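Local coordinates for trypsin inhibitor 3 (Spinacia oleracea, PDB 4AOR), which inhibits trypsin as a small, disulfide-knotted serine protease inhibitor of the Mirabilis family, at residues 26-29 and 34-37. Sequence-based numbering, arbitrary orientation.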
loop_
_atom_site.group_PDB
_atom_site.type_symbol
_atom_site.label_atom_id
_atom_site.label_comp_id
_atom_site.label_asym_id
_atom_site.label_seq_id
_atom_site.Cartn_x
_atom_site.Cartn_y
_atom_site.Cartn_z
ATOM N N VAL D 26 -1.759 1.337 17.275
ATOM C CA VAL D 26 -0.302 1.472 17.236
ATOM C C VAL D 26 0.276 0.951 15.940
ATOM O O VAL D 26 -0.339 0.118 15.285
ATOM C CB VAL D 26 0.329 0.690 18.383
ATOM C CG1 VAL D 26 -0.073 1.308 19.719
ATOM C CG2 VAL D 26 -0.088 -0.776 18.329
ATOM N N PRO D 27 1.453 1.441 15.549
ATOM C CA PRO D 27 2.030 0.863 14.326
ATOM C C PRO D 27 2.397 -0.587 14.545
ATOM O O PRO D 27 2.958 -0.957 15.596
ATOM C CB PRO D 27 3.305 1.691 14.101
ATOM C CG PRO D 27 3.100 2.949 14.891
ATOM C CD PRO D 27 2.202 2.606 16.040
ATOM N N HIS D 28 2.040 -1.430 13.582
ATOM C CA HIS D 28 2.502 -2.801 13.571
ATOM C C HIS D 28 4.017 -2.800 13.397
ATOM O O HIS D 28 4.573 -1.933 12.695
ATOM C CB HIS D 28 1.811 -3.596 12.461
ATOM C CG HIS D 28 1.930 -5.077 12.618
ATOM N ND1 HIS D 28 3.009 -5.803 12.142
ATOM C CD2 HIS D 28 1.096 -5.979 13.196
ATOM C CE1 HIS D 28 2.832 -7.082 12.424
ATOM N NE2 HIS D 28 1.683 -7.216 13.072
ATOM N N PRO D 29 4.711 -3.746 14.063
ATOM C CA PRO D 29 6.173 -3.763 13.968
ATOM C C PRO D 29 6.697 -4.233 12.601
ATOM O O PRO D 29 7.862 -3.951 12.265
ATOM C CB PRO D 29 6.586 -4.750 15.066
ATOM C CG PRO D 29 5.408 -5.666 15.203
ATOM C CD PRO D 29 4.206 -4.766 15.004
ATOM N N PHE D 34 -1.417 0.222 10.858
ATOM C CA PHE D 34 -1.650 0.344 12.289
ATOM C C PHE D 34 -2.604 -0.786 12.726
ATOM O O PHE D 34 -3.431 -1.262 11.936
ATOM C CB PHE D 34 -2.301 1.686 12.604
ATOM C CG PHE D 34 -1.348 2.849 12.605
ATOM C CD1 PHE D 34 -0.829 3.334 11.406
ATOM C CD2 PHE D 34 -0.994 3.471 13.793
ATOM C CE1 PHE D 34 0.051 4.425 11.401
ATOM C CE2 PHE D 34 -0.108 4.565 13.788
ATOM C CZ PHE D 34 0.408 5.029 12.584
ATOM N N VAL D 35 -2.442 -1.247 13.968
ATOM C CA VAL D 35 -3.334 -2.268 14.535
ATOM C C VAL D 35 -3.721 -1.896 15.947
ATOM O O VAL D 35 -3.022 -1.107 16.600
ATOM C CB VAL D 35 -2.706 -3.674 14.586
ATOM C CG1 VAL D 35 -2.620 -4.282 13.185
ATOM C CG2 VAL D 35 -1.328 -3.638 15.301
ATOM N N CYS D 36 -4.823 -2.472 16.415
ATOM C CA CYS D 36 -5.235 -2.256 17.800
ATOM C C CYS D 36 -4.358 -3.069 18.724
ATOM O O CYS D 36 -4.155 -4.268 18.529
ATOM C CB CYS D 36 -6.713 -2.657 17.993
ATOM S SG CYS D 36 -7.867 -1.590 17.106
ATOM N N GLN D 37 -3.847 -2.401 19.743
ATOM C CA GLN D 37 -3.121 -3.063 20.822
ATOM C C GLN D 37 -4.011 -4.120 21.480
ATOM O O GLN D 37 -5.250 -3.960 21.538
ATOM C CB GLN D 37 -2.694 -2.000 21.825
ATOM C CG GLN D 37 -1.851 -2.464 22.976
ATOM C CD GLN D 37 -1.524 -1.301 23.894
ATOM O OE1 GLN D 37 -0.651 -0.482 23.593
ATOM N NE2 GLN D 37 -2.248 -1.205 25.008
ATOM O OXT GLN D 37 -3.527 -5.166 21.936
#
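With CG trans to its carbonyl carbon (chi1 -78°), Phe34 lays its ring alongside Pro27, while His28, whose CG stands trans to the backbone N (chi1 -164°), places its imidazole with one edge against Val35 on the opposite side of the two-strand ladder. Phe34 CE2 lies 3.8 Å from Pro27 CG, and Pro27 CA sits over one ring face, offset toward the rim. His28 CD2 is 4.0 Å from Val35 CG2. Between these packings, Val26 and Val35 form an antiparallel hydrogen-bonded pair: Val26 N donates to Val35 O over 2.8 Å, almost straight at 175°, and Val35 N returns an equally short bond to Val26 O. That second oxygen also receives a CA-H contact from Phe34 CA at 3.3 Å. Both valines project to one face, their CG2 methyls 4.3 Å apart. The hairpin of strands 25-27 and 34-36 belongs to the knottin's small sheet, and the disulfide Cys36-Cys20 joins strand 34-36 to the rest of the knot. His28 ND1 accepts bonds from Ile30 N and Leu31 N in the connecting loop, which carries the probable reactive bond Arg32-Ile33. The reciprocal Val26-Val35 bonds close the hairpin at the loop's base and probably steady it, as may the imidazole through ND1.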